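Prolyl-ACP dehydrogenase (Oscillatoria sp., PDB 4IRN) binds FAD and probably oxidises the prolyl group of a prolyl-acyl carrier protein, a step in the biosynthesis of the cyanotoxin anatoxin-a. Local coordinates at residues M133-F138 with N260-E265; G182-L187 with N253-A258; P228-S233 with P247-E252; R280-A285 with A334-V339; R293-S298 with E324-L329. All coordinates share one frame; numbering follows the deposited sequence.

From the N terminus, helix 118-138 supplies the first half of contact 1, whose loop closes at 260-265 and encloses most of the beta domain. Nested within that loop, contact 2 pairs strands 184-191 and 249-257, and nested again, contact 3 pairs 230-232 with the earlier part of 249-257. Contacts 2 and 3 thus build one sheet, while contact 1 ties the beta domain to the N-terminal helices; Y185 of contact 2 bonds to R261 and E265 of contact 1. Contact 4 opens only afterwards, in series, and encloses contact 5. Both use helix 316-344 in the C-terminal helical domain, their centres about 18 Å apart, and both touch the second subunit.

Contact 1 of 5, residues M133-F138 with N260-E265; sequences MPLLTF and NRLGEE
L262 carries the packed half of this contact, reaching from a weakly bonded strand toward P134, L135 and F138 on the last turn of helix 118-138. With chi1 at -164°, its CG is turned away from its own backbone N and both methyls reach the helix. CD1 meets CD1 of L135 at 4.0 Å, the two side chains crossing at about a right angle. The other methyl, CD2, lies over the backbone of P134, 4.0 Å from its O, and CG of L262 stands 4.3 Å from CB of F138. In the acyl-CoA dehydrogenase fold this contact joins the N-terminal helical domain to the beta domain, and M222 of strand 218-224 packs on both L135 and L262. The side chain of P134 is about 6 Å from that of the FAD-binding H160. Past L262 the contact thins out: N of G263 is 4.1 Å from O of F138 and no hydrogen bond crosses the interface. The F138 ring leads away from the strand, meeting H274 edge-to-face, with CG2 of T137 above one face, near the rim. On the side turned away from the helix, where E264 is exposed, NE of R261 donates to O of G263 at 3.0 Å, bracing the turn within the segment, whereas NH2 of R261 and OE1 of E264, 3.4 Å apart, interact through charge alone, since the oxygen lies well out of the guanidinium plane.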
# COMPACT_ATOMS: atom_id res chain seq x y z
N MET A 133 20.95 27.24 14.23
CA MET A 133 20.15 27.98 13.25
C MET A 133 19.19 29.04 13.84
O MET A 133 19.30 30.19 13.42
CB MET A 133 19.44 27.06 12.25
CG MET A 133 20.36 26.44 11.22
SD MET A 133 21.50 27.55 10.34
CE MET A 133 20.37 28.73 9.61
N PRO A 134 18.28 28.72 14.81
CA PRO A 134 17.44 29.78 15.40
C PRO A 134 18.25 30.89 16.08
O PRO A 134 17.83 32.05 16.04
CB PRO A 134 16.56 29.02 16.40
CG PRO A 134 17.30 27.78 16.70
CD PRO A 134 18.00 27.41 15.44
N LEU A 135 19.42 30.54 16.69
CA LEU A 135 20.35 31.49 17.33
C LEU A 135 20.95 32.45 16.27
O LEU A 135 21.05 33.65 16.52
CB LEU A 135 21.45 30.73 18.10
CG LEU A 135 22.64 31.51 18.71
CD1 LEU A 135 22.18 32.57 19.70
CD2 LEU A 135 23.59 30.57 19.41
N LEU A 136 21.32 31.91 15.09
CA LEU A 136 21.88 32.70 13.99
C LEU A 136 20.85 33.70 13.42
O LEU A 136 21.20 34.84 13.12
CB LEU A 136 22.42 31.75 12.88
CG LEU A 136 22.92 32.38 11.57
CD1 LEU A 136 24.16 33.23 11.80
CD2 LEU A 136 23.21 31.33 10.54
N THR A 137 19.58 33.26 13.32
CA THR A 137 18.47 34.03 12.77
C THR A 137 17.86 35.04 13.75
O THR A 137 17.69 36.20 13.38
CB THR A 137 17.42 33.08 12.17
OG1 THR A 137 18.09 32.24 11.23
CG2 THR A 137 16.26 33.81 11.48
N PHE A 138 17.54 34.62 14.98
CA PHE A 138 16.88 35.48 15.97
C PHE A 138 17.77 36.13 17.03
O PHE A 138 17.33 37.05 17.72
CB PHE A 138 15.69 34.74 16.61
CG PHE A 138 14.66 34.25 15.61
CD1 PHE A 138 13.60 35.05 15.23
CD2 PHE A 138 14.75 32.96 15.08
CE1 PHE A 138 12.65 34.60 14.31
CE2 PHE A 138 13.80 32.51 14.16
CZ PHE A 138 12.76 33.33 13.78
N ASN A 260 19.78 36.70 27.94
CA ASN A 260 19.84 35.33 27.43
C ASN A 260 18.51 34.85 26.83
O ASN A 260 18.39 33.68 26.45
CB ASN A 260 20.42 34.37 28.47
CG ASN A 260 21.88 34.04 28.27
OD1 ASN A 260 22.68 34.87 27.83
ND2 ASN A 260 22.26 32.82 28.62
N ARG A 261 17.53 35.76 26.71
CA ARG A 261 16.23 35.50 26.10
C ARG A 261 16.38 35.66 24.59
O ARG A 261 16.76 36.73 24.12
CB ARG A 261 15.18 36.47 26.68
CG ARG A 261 13.78 36.37 26.09
CD ARG A 261 12.90 37.53 26.47
NE ARG A 261 13.32 38.73 25.75
CZ ARG A 261 13.09 39.98 26.14
NH1 ARG A 261 12.54 40.22 27.32
NH2 ARG A 261 13.48 40.99 25.39
N LEU A 262 16.10 34.60 23.83
CA LEU A 262 16.20 34.62 22.37
C LEU A 262 14.94 35.28 21.80
O LEU A 262 13.83 34.79 22.03
CB LEU A 262 16.40 33.20 21.80
CG LEU A 262 16.89 33.11 20.36
CD1 LEU A 262 18.34 33.54 20.24
CD2 LEU A 262 16.74 31.70 19.86
N GLY A 263 15.14 36.42 21.13
CA GLY A 263 14.07 37.23 20.58
C GLY A 263 13.27 37.97 21.64
O GLY A 263 13.56 37.87 22.84
N GLU A 264 12.25 38.72 21.20
CA GLU A 264 11.37 39.46 22.11
C GLU A 264 10.33 38.53 22.73
O GLU A 264 10.21 37.37 22.32
CB GLU A 264 10.68 40.62 21.35
CG GLU A 264 11.57 41.81 21.03
CD GLU A 264 12.11 42.63 22.20
OE1 GLU A 264 11.46 42.66 23.27
OE2 GLU A 264 13.16 43.29 22.02
N GLU A 265 9.58 39.04 23.74
CA GLU A 265 8.50 38.31 24.39
C GLU A 265 7.40 38.06 23.35
O GLU A 265 6.96 38.99 22.67
CB GLU A 265 7.92 39.12 25.56
CG GLU A 265 8.67 38.99 26.87
CD GLU A 265 8.04 39.67 28.08
OE1 GLU A 265 6.97 40.31 27.91
OE2 GLU A 265 8.61 39.57 29.19

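Contact 2 of 5, residues G182-L187 with N253-A258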
# COMPACT_ATOMS: atom_id res chain seq x y z
N GLY A 182 12.19 41.85 37.10
CA GLY A 182 13.05 42.95 36.69
C GLY A 182 13.86 42.59 35.47
O GLY A 182 13.31 42.53 34.36
N ASP A 183 15.16 42.34 35.66
CA ASP A 183 16.10 41.98 34.59
C ASP A 183 16.23 40.45 34.39
O ASP A 183 16.96 40.01 33.50
CB ASP A 183 17.47 42.63 34.84
CG ASP A 183 18.14 42.25 36.15
OD1 ASP A 183 17.62 42.67 37.22
OD2 ASP A 183 19.20 41.58 36.11
N LYS A 184 15.52 39.66 35.20
CA LYS A 184 15.60 38.21 35.11
C LYS A 184 14.25 37.53 34.91
O LYS A 184 13.22 38.21 34.92
CB LYS A 184 16.36 37.62 36.31
CG LYS A 184 15.71 37.89 37.66
CD LYS A 184 16.54 37.35 38.81
CE LYS A 184 15.89 37.79 40.11
NZ LYS A 184 16.31 37.05 41.33
N TYR A 185 14.26 36.20 34.69
CA TYR A 185 13.08 35.36 34.48
C TYR A 185 13.18 34.10 35.34
O TYR A 185 14.26 33.51 35.43
CB TYR A 185 12.93 34.96 33.00
CG TYR A 185 12.47 36.06 32.08
CD1 TYR A 185 13.38 36.89 31.43
CD2 TYR A 185 11.12 36.24 31.81
CE1 TYR A 185 12.96 37.87 30.54
CE2 TYR A 185 10.68 37.23 30.92
CZ TYR A 185 11.61 38.05 30.29
OH TYR A 185 11.20 39.02 29.42
N ILE A 186 12.07 33.69 35.95
CA ILE A 186 12.00 32.49 36.77
C ILE A 186 11.27 31.41 35.97
O ILE A 186 10.06 31.55 35.71
CB ILE A 186 11.34 32.73 38.15
CG1 ILE A 186 11.71 34.07 38.85
CG2 ILE A 186 11.37 31.48 39.04
CD1 ILE A 186 13.11 34.45 39.18
N LEU A 187 12.00 30.36 35.57
CA LEU A 187 11.46 29.26 34.78
C LEU A 187 11.11 28.03 35.60
O LEU A 187 11.92 27.56 36.41
CB LEU A 187 12.38 28.91 33.61
CG LEU A 187 12.13 29.67 32.31
CD1 LEU A 187 12.83 31.03 32.32
CD2 LEU A 187 12.60 28.87 31.12
N ASN A 253 12.51 26.74 39.53
CA ASN A 253 12.89 28.14 39.80
C ASN A 253 14.25 28.50 39.18
O ASN A 253 15.11 29.10 39.82
CB ASN A 253 12.80 28.51 41.29
CG ASN A 253 11.42 28.35 41.85
OD1 ASN A 253 10.51 29.14 41.57
ND2 ASN A 253 11.23 27.30 42.66
N CYS A 254 14.42 28.09 37.93
CA CYS A 254 15.61 28.30 37.13
C CYS A 254 15.67 29.77 36.69
O CYS A 254 14.80 30.23 35.95
CB CYS A 254 15.59 27.36 35.93
SG CYS A 254 17.22 26.98 35.26
N GLU A 255 16.66 30.52 37.22
CA GLU A 255 16.85 31.94 36.91
C GLU A 255 17.69 32.15 35.66
O GLU A 255 18.75 31.54 35.52
CB GLU A 255 17.46 32.71 38.09
CG GLU A 255 16.45 33.07 39.16
CD GLU A 255 16.97 33.97 40.27
OE1 GLU A 255 18.20 34.13 40.40
OE2 GLU A 255 16.12 34.48 41.03
N VAL A 256 17.22 33.05 34.78
CA VAL A 256 17.90 33.42 33.54
C VAL A 256 17.76 34.93 33.27
O VAL A 256 16.68 35.50 33.47
CB VAL A 256 17.48 32.51 32.33
CG1 VAL A 256 16.03 32.73 31.91
CG2 VAL A 256 18.43 32.68 31.16
N SER A 257 18.85 35.57 32.85
CA SER A 257 18.88 37.00 32.53
C SER A 257 18.05 37.30 31.27
O SER A 257 17.94 36.45 30.39
CB SER A 257 20.32 37.45 32.31
OG SER A 257 20.42 38.82 31.96
N ALA A 258 17.50 38.53 31.18
CA ALA A 258 16.73 38.98 30.01
C ALA A 258 17.63 39.07 28.76
O ALA A 258 17.13 39.08 27.64
CB ALA A 258 16.08 40.32 30.29
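Y185 and V256 form a hydrogen-bonded pair in an antiparallel sheet of the beta domain, where strand 184-191 runs against 249-257 with an angle of 153° between their short segments. Their backbones are satisfied reciprocally: N of Y185 donates to O of V256 at 2.8 Å, and N of V256 donates back to O of Y185 at 3.1 Å. Two residues on, L187 and C254 repeat the exchange, N of L187 to O of C254 and N of C254 to O of L187. N253 also faces L187, which makes a G1 beta bulge at the corner of the strand. N of N253 does lie near O of L187, but the angle is poor, and its hydrogen bond goes instead to OD1 of N188. At the other end N of A258 donates to O of D183 at 2.8 Å, extending the pairing past the strand.

Two polar side chains find partners by different routes. K184 reaches along the exposed surface with an extended chain, and its NZ forms a salt bridge with OE2 of E255 at 2.6 Å, reaching that oxygen from above the carboxylate plane. CD1 of I186 lies beside this E255 side chain. The hydroxyl of Y185 is bonded outside the pair, to OE2 of E265 and NH1 of R261, while CA of A258 sits at the edge of the Y185 ring, in plane. On the buried face L187 and V256 complete the packing with F221 and I223 of strand 218-224, CD1 of L187 touching CG1 of V256 at 3.6 Å.

Contact 3 of 5, residues P228-S233 with P247-E252; sequences PGLILS and PELRLE
This is an antiparallel strand pair at the margin of a sheet: residues L230 to L232 run beside L249 to L251, with 157° between their directions. Within this chain 230-232 is the outermost strand, whereas 249-257 also bonds on its other flank, L249 to K191 and L251 to G189. I231 and R250 are the hydrogen-bonded pair at its middle, N of I231 reaching O of R250 at 2.9 Å and N of R250 returning to O of I231 at 2.8 Å. Further out, N of E252 donates to O of G229 at 2.8 Å.

The sheet belongs to the beta domain that lies between the two helical domains of the acyl-CoA dehydrogenase fold. One face gathers leucines: CD1 of L230 touches both CD1 of L249 and CD2 of L251, each at 3.7 Å, and L230 lies alongside L251 but obliquely across L249. F203 and I205 of strand 202-208 pack against this cluster. On the opposite face I231 and R250 lie toward the exposed side, where R250 makes a cation-pi contact with the Y190 ring.

At the far end the pairing changes character. Chi1 of S233, 79°, places OG between its own N and carbonyl carbon, where it accepts from N of E248 at 2.9 Å. N of S233 meanwhile donates to O of E248 at 3.2 Å. Next along, CG of P247 rests 3.9 Å from CD2 of L232, and the P247 side chain is about 8 Å from FAD.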
# COMPACT_ATOMS: atom_id res chain seq x y z
N PRO A 228 21.47 26.74 38.64
CA PRO A 228 20.64 26.20 39.73
C PRO A 228 19.16 26.17 39.33
O PRO A 228 18.60 27.18 38.90
CB PRO A 228 20.92 27.15 40.90
CG PRO A 228 22.23 27.76 40.58
CD PRO A 228 22.25 27.91 39.10
N GLY A 229 18.60 24.97 39.38
CA GLY A 229 17.21 24.70 39.02
C GLY A 229 17.02 23.83 37.80
O GLY A 229 15.90 23.40 37.52
N LEU A 230 18.11 23.56 37.06
CA LEU A 230 18.13 22.75 35.85
C LEU A 230 18.47 21.29 36.21
O LEU A 230 19.64 20.96 36.44
CB LEU A 230 19.15 23.37 34.88
CG LEU A 230 19.22 22.86 33.45
CD1 LEU A 230 18.15 23.51 32.59
CD2 LEU A 230 20.56 23.18 32.85
N ILE A 231 17.44 20.42 36.29
CA ILE A 231 17.55 19.01 36.68
C ILE A 231 17.36 18.05 35.51
O ILE A 231 16.33 18.09 34.83
CB ILE A 231 16.58 18.70 37.86
CG1 ILE A 231 16.93 19.58 39.09
CG2 ILE A 231 16.57 17.21 38.21
CD1 ILE A 231 15.84 19.84 40.04
N LEU A 232 18.36 17.18 35.30
CA LEU A 232 18.35 16.18 34.23
C LEU A 232 18.27 14.76 34.77
O LEU A 232 18.85 14.45 35.82
CB LEU A 232 19.60 16.33 33.36
CG LEU A 232 19.59 17.50 32.39
CD1 LEU A 232 20.96 18.11 32.29
CD2 LEU A 232 19.08 17.08 31.02
N SER A 233 17.55 13.89 34.05
CA SER A 233 17.40 12.48 34.39
C SER A 233 18.49 11.69 33.66
O SER A 233 19.29 12.27 32.92
CB SER A 233 16.01 11.99 33.97
OG SER A 233 15.94 11.71 32.58
N PRO A 247 17.58 12.30 27.62
CA PRO A 247 16.98 12.26 28.97
C PRO A 247 15.75 13.18 29.09
O PRO A 247 15.31 13.78 28.11
CB PRO A 247 18.13 12.76 29.83
CG PRO A 247 18.81 13.78 28.97
CD PRO A 247 18.61 13.35 27.53
N GLU A 248 15.22 13.30 30.31
CA GLU A 248 14.14 14.25 30.62
C GLU A 248 14.79 15.45 31.27
O GLU A 248 15.90 15.35 31.77
CB GLU A 248 13.16 13.66 31.62
CG GLU A 248 12.16 12.66 31.09
CD GLU A 248 11.47 11.89 32.18
OE1 GLU A 248 11.48 12.32 33.35
OE2 GLU A 248 10.84 10.86 31.86
N LEU A 249 14.06 16.56 31.32
CA LEU A 249 14.49 17.80 31.95
C LEU A 249 13.39 18.37 32.85
O LEU A 249 12.20 18.31 32.50
CB LEU A 249 14.91 18.82 30.88
CG LEU A 249 15.39 20.20 31.33
CD1 LEU A 249 16.70 20.11 32.09
CD2 LEU A 249 15.55 21.11 30.15
N ARG A 250 13.79 18.91 34.01
CA ARG A 250 12.89 19.56 34.97
C ARG A 250 13.50 20.88 35.39
O ARG A 250 14.70 20.94 35.66
CB ARG A 250 12.58 18.68 36.19
CG ARG A 250 11.60 17.56 35.85
CD ARG A 250 11.37 16.55 36.96
NE ARG A 250 10.44 15.50 36.53
CZ ARG A 250 9.88 14.62 37.34
NH1 ARG A 250 10.14 14.64 38.64
NH2 ARG A 250 9.04 13.71 36.86
N LEU A 251 12.70 21.96 35.37
CA LEU A 251 13.12 23.31 35.75
C LEU A 251 12.41 23.68 37.05
O LEU A 251 11.18 23.71 37.09
CB LEU A 251 12.82 24.33 34.64
CG LEU A 251 13.47 24.07 33.29
CD1 LEU A 251 12.51 24.35 32.17
CD2 LEU A 251 14.72 24.88 33.13
N GLU A 252 13.20 23.91 38.11
CA GLU A 252 12.71 24.30 39.42
C GLU A 252 13.26 25.65 39.83
O GLU A 252 14.36 25.72 40.37
CB GLU A 252 12.99 23.19 40.46
CG GLU A 252 11.77 22.31 40.77
CD GLU A 252 10.55 23.02 41.32
OE1 GLU A 252 10.65 23.63 42.41
OE2 GLU A 252 9.47 22.92 40.70

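Contact 4 of 5, residues R280-A285 with A334-V339; sequences RGFILA and AYLYKV
The ring of F282 meets L336 and V339 of helix 316-344 obliquely, its CD1 approaching CD1 of L336 at 4.0 Å and its CZ approaching CG1 of V339 at 3.5 Å. Elsewhere the ring packs against W129, the two planes inclined at about 35°. The contact lies in the core of the C-terminal helical domain of the acyl-CoA dehydrogenase fold, where a type I turn from F282 to A285 links helix 268-282 to helix 285-304. A weak bond from N of A285 to O of F282, at 3.3 Å, spans that turn.

All five touching residues are buried, and no hydrogen bond crosses between the segments. The F282 and V339 side chains pass alongside, pointing opposite ways, and the backbone of G281 comes close, its CA 4.0 Å from CG1 of V339. L336 fills the other half: chi1 of 176° sends its CG away from the N of its own residue, and both methyls face the turn. Helix 316-344 also meets the second subunit, A334 packing on A334 of that chain. CD1 of L336 lies 3.6 Å from CB of A285 and 3.4 Å from O of G281.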
# COMPACT_ATOMS: atom_id res chain seq x y z
N ARG A 280 12.97 19.73 10.09
CA ARG A 280 12.23 18.83 9.20
C ARG A 280 12.89 18.61 7.86
O ARG A 280 12.96 17.47 7.39
CB ARG A 280 10.77 19.30 9.01
CG ARG A 280 9.91 19.10 10.25
CD ARG A 280 8.60 19.84 10.14
NE ARG A 280 7.82 19.70 11.37
CZ ARG A 280 6.58 20.15 11.53
NH1 ARG A 280 5.96 20.77 10.53
NH2 ARG A 280 5.94 19.97 12.67
N GLY A 281 13.41 19.68 7.26
CA GLY A 281 14.04 19.62 5.96
C GLY A 281 15.45 19.08 5.91
O GLY A 281 15.87 18.58 4.86
N PHE A 282 16.23 19.19 7.02
CA PHE A 282 17.64 18.79 7.01
C PHE A 282 18.12 17.72 7.98
O PHE A 282 19.24 17.22 7.81
CB PHE A 282 18.54 20.04 6.99
CG PHE A 282 18.18 20.98 5.86
CD1 PHE A 282 18.48 20.66 4.55
CD2 PHE A 282 17.46 22.14 6.11
CE1 PHE A 282 18.09 21.49 3.51
CE2 PHE A 282 17.07 22.97 5.07
CZ PHE A 282 17.39 22.64 3.77
N ILE A 283 17.30 17.34 8.98
CA ILE A 283 17.66 16.28 9.93
C ILE A 283 17.80 14.91 9.23
O ILE A 283 18.57 14.06 9.69
CB ILE A 283 16.71 16.25 11.17
CG1 ILE A 283 17.38 15.62 12.40
CG2 ILE A 283 15.34 15.60 10.87
CD1 ILE A 283 17.09 16.34 13.71
N LEU A 284 17.08 14.72 8.11
CA LEU A 284 17.05 13.47 7.35
C LEU A 284 17.89 13.51 6.06
O LEU A 284 17.79 12.59 5.24
CB LEU A 284 15.59 13.04 7.06
CG LEU A 284 14.73 12.62 8.27
CD1 LEU A 284 13.34 12.21 7.82
CD2 LEU A 284 15.37 11.49 9.04
N ALA A 285 18.74 14.54 5.90
CA ALA A 285 19.62 14.70 4.75
C ALA A 285 20.60 13.52 4.70
O ALA A 285 20.82 12.95 3.62
CB ALA A 285 20.38 16.01 4.84
N ALA A 334 15.06 14.37 -4.35
CA ALA A 334 14.22 15.45 -4.87
C ALA A 334 13.61 16.34 -3.76
O ALA A 334 13.67 17.57 -3.87
CB ALA A 334 13.12 14.87 -5.73
N TYR A 335 13.07 15.73 -2.67
CA TYR A 335 12.48 16.47 -1.56
C TYR A 335 13.52 17.24 -0.79
O TYR A 335 13.26 18.38 -0.38
CB TYR A 335 11.69 15.57 -0.60
CG TYR A 335 10.28 15.25 -1.07
CD1 TYR A 335 9.30 16.23 -1.11
CD2 TYR A 335 9.93 13.96 -1.44
CE1 TYR A 335 8.01 15.95 -1.56
CE2 TYR A 335 8.64 13.65 -1.88
CZ TYR A 335 7.69 14.66 -1.96
OH TYR A 335 6.42 14.35 -2.40
N LEU A 336 14.71 16.63 -0.60
CA LEU A 336 15.83 17.22 0.13
C LEU A 336 16.41 18.43 -0.63
O LEU A 336 16.66 19.46 -0.00
CB LEU A 336 16.93 16.17 0.39
CG LEU A 336 18.21 16.66 1.06
CD1 LEU A 336 17.94 17.24 2.45
CD2 LEU A 336 19.26 15.57 1.10
N TYR A 337 16.63 18.28 -1.94
CA TYR A 337 17.19 19.34 -2.78
C TYR A 337 16.29 20.51 -3.10
O TYR A 337 16.80 21.59 -3.37
CB TYR A 337 18.00 18.79 -3.96
CG TYR A 337 19.16 17.97 -3.43
CD1 TYR A 337 20.19 18.58 -2.73
CD2 TYR A 337 19.16 16.58 -3.52
CE1 TYR A 337 21.18 17.84 -2.11
CE2 TYR A 337 20.19 15.83 -2.94
CZ TYR A 337 21.21 16.47 -2.26
OH TYR A 337 22.22 15.75 -1.70
N LYS A 338 14.97 20.33 -2.98
CA LYS A 338 14.00 21.41 -3.16
C LYS A 338 14.08 22.37 -1.94
O LYS A 338 14.20 23.58 -2.13
CB LYS A 338 12.57 20.85 -3.36
CG LYS A 338 11.48 21.91 -3.42
CD LYS A 338 11.10 22.41 -4.81
CE LYS A 338 10.09 23.54 -4.72
NZ LYS A 338 8.84 23.27 -5.48
N VAL A 339 14.01 21.81 -0.71
CA VAL A 339 14.10 22.54 0.56
C VAL A 339 15.44 23.28 0.65
O VAL A 339 15.47 24.47 0.98
CB VAL A 339 13.89 21.61 1.79
CG1 VAL A 339 13.96 22.39 3.09
CG2 VAL A 339 12.56 20.89 1.71

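Contact 5 of 5, residues R293-S298 with E324-L329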
# COMPACT_ATOMS: atom_id res chain seq x y z
N ARG A 293 23.54 3.67 0.77
CA ARG A 293 24.43 2.61 1.24
C ARG A 293 23.72 1.25 1.28
O ARG A 293 24.28 0.27 0.77
CB ARG A 293 25.08 2.94 2.60
CG ARG A 293 26.09 1.86 3.07
CD ARG A 293 26.79 2.18 4.37
NE ARG A 293 25.88 2.14 5.52
CZ ARG A 293 25.49 3.21 6.20
NH1 ARG A 293 25.93 4.42 5.86
NH2 ARG A 293 24.66 3.09 7.22
N LEU A 294 22.51 1.20 1.83
CA LEU A 294 21.70 -0.03 1.90
C LEU A 294 21.26 -0.54 0.55
O LEU A 294 21.11 -1.74 0.40
CB LEU A 294 20.48 0.13 2.83
CG LEU A 294 20.70 0.66 4.26
CD1 LEU A 294 19.37 0.85 4.94
CD2 LEU A 294 21.62 -0.25 5.08
N LEU A 295 21.04 0.35 -0.43
CA LEU A 295 20.67 -0.06 -1.79
C LEU A 295 21.83 -0.80 -2.45
O LEU A 295 21.61 -1.90 -2.96
CB LEU A 295 20.20 1.15 -2.65
CG LEU A 295 19.91 0.91 -4.16
CD1 LEU A 295 18.88 -0.20 -4.39
CD2 LEU A 295 19.46 2.19 -4.81
N GLU A 296 23.05 -0.21 -2.41
CA GLU A 296 24.25 -0.81 -3.00
C GLU A 296 24.63 -2.12 -2.29
O GLU A 296 25.07 -3.08 -2.95
CB GLU A 296 25.44 0.16 -3.01
CG GLU A 296 25.25 1.51 -3.70
CD GLU A 296 26.43 2.47 -3.65
OE1 GLU A 296 27.42 2.18 -2.94
OE2 GLU A 296 26.34 3.55 -4.26
N GLN A 297 24.43 -2.17 -0.97
CA GLN A 297 24.70 -3.36 -0.15
C GLN A 297 23.75 -4.48 -0.50
O GLN A 297 24.16 -5.64 -0.57
CB GLN A 297 24.59 -3.02 1.34
CG GLN A 297 25.92 -2.59 1.92
CD GLN A 297 25.87 -2.24 3.38
OE1 GLN A 297 24.90 -2.52 4.10
NE2 GLN A 297 26.92 -1.58 3.85
N SER A 298 22.47 -4.13 -0.75
CA SER A 298 21.42 -5.09 -1.11
C SER A 298 21.57 -5.59 -2.55
O SER A 298 21.33 -6.79 -2.78
CB SER A 298 20.04 -4.51 -0.86
OG SER A 298 19.85 -4.17 0.51
N GLU A 324 12.04 -0.63 -5.97
CA GLU A 324 11.31 0.23 -5.02
C GLU A 324 12.28 1.07 -4.18
O GLU A 324 12.02 2.25 -3.94
CB GLU A 324 10.37 -0.59 -4.12
CG GLU A 324 9.14 -1.14 -4.82
CD GLU A 324 8.12 -0.14 -5.34
OE1 GLU A 324 8.00 0.96 -4.75
OE2 GLU A 324 7.42 -0.48 -6.32
N MET A 325 13.42 0.47 -3.79
CA MET A 325 14.49 1.15 -3.04
C MET A 325 15.08 2.28 -3.89
O MET A 325 15.34 3.36 -3.36
CB MET A 325 15.59 0.17 -2.60
CG MET A 325 15.25 -0.59 -1.33
SD MET A 325 16.48 -1.84 -0.91
CE MET A 325 17.52 -0.91 0.12
N LYS A 326 15.25 2.04 -5.20
CA LYS A 326 15.76 3.01 -6.18
C LYS A 326 14.80 4.20 -6.35
O LYS A 326 15.24 5.35 -6.25
CB LYS A 326 16.10 2.33 -7.53
CG LYS A 326 16.67 3.28 -8.60
CD LYS A 326 18.02 3.90 -8.23
CE LYS A 326 18.47 4.87 -9.29
NZ LYS A 326 19.75 5.54 -8.91
N LEU A 327 13.50 3.92 -6.58
CA LEU A 327 12.46 4.95 -6.72
C LEU A 327 12.41 5.85 -5.49
O LEU A 327 12.42 7.07 -5.63
CB LEU A 327 11.06 4.33 -6.98
CG LEU A 327 10.84 3.62 -8.33
CD1 LEU A 327 9.69 2.66 -8.24
CD2 LEU A 327 10.58 4.61 -9.45
N ARG A 328 12.40 5.24 -4.28
CA ARG A 328 12.38 5.96 -3.01
C ARG A 328 13.60 6.85 -2.80
O ARG A 328 13.44 7.98 -2.35
CB ARG A 328 12.21 4.99 -1.83
CG ARG A 328 10.78 4.57 -1.67
CD ARG A 328 10.54 3.92 -0.34
NE ARG A 328 9.77 2.72 -0.57
CZ ARG A 328 10.28 1.49 -0.58
NH1 ARG A 328 11.57 1.30 -0.33
NH2 ARG A 328 9.51 0.45 -0.84
N LEU A 329 14.80 6.35 -3.16
CA LEU A 329 16.06 7.07 -3.03
C LEU A 329 16.07 8.34 -3.88
O LEU A 329 16.47 9.40 -3.38
CB LEU A 329 17.26 6.16 -3.37
CG LEU A 329 18.66 6.80 -3.37
CD1 LEU A 329 19.13 7.14 -1.95
CD2 LEU A 329 19.67 5.91 -4.03
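L295 and M325 bury the most surface here, packing two antiparallel helices, 285-304 and 316-344, of the C-terminal helical domain. The short segments run at 159° with axes 10.2 Å apart, and no hydrogen bond crosses between them; the contact is mainly apolar. L295 points at the partner helix and forks over it. Its CD1 lies 3.8 Å from CB of M325, the two side chains lying antiparallel alongside each other, while CD2 meets CD2 of L329 at 3.8 Å and the backbone CA of K326 at 4.0 Å. K326 adds the apolar part of its chain beside CD2 of L295; its NZ is held by a salt bridge to E330.

M325 reaches the other way, from helix 316-344 onto helix 285-304. A chi3 of 91° bends the thioether so that CE turns back onto that helix, 3.7 Å from O of L294. That carbonyl is doubly engaged, since N and OG of S298 both donate to it, OG at 2.7 Å, from opposite faces of its plane. Flanking helix 350-375 covers L294 and S298 through C368 and A371. On the outer side of helix 316-344, OE2 of E324 forms a salt bridge with R407 of the second subunit. The S298 side chain is about 10 Å from a bound FAD. Its OG also borders the thioether methyl, 4.0 Å from CE of M325.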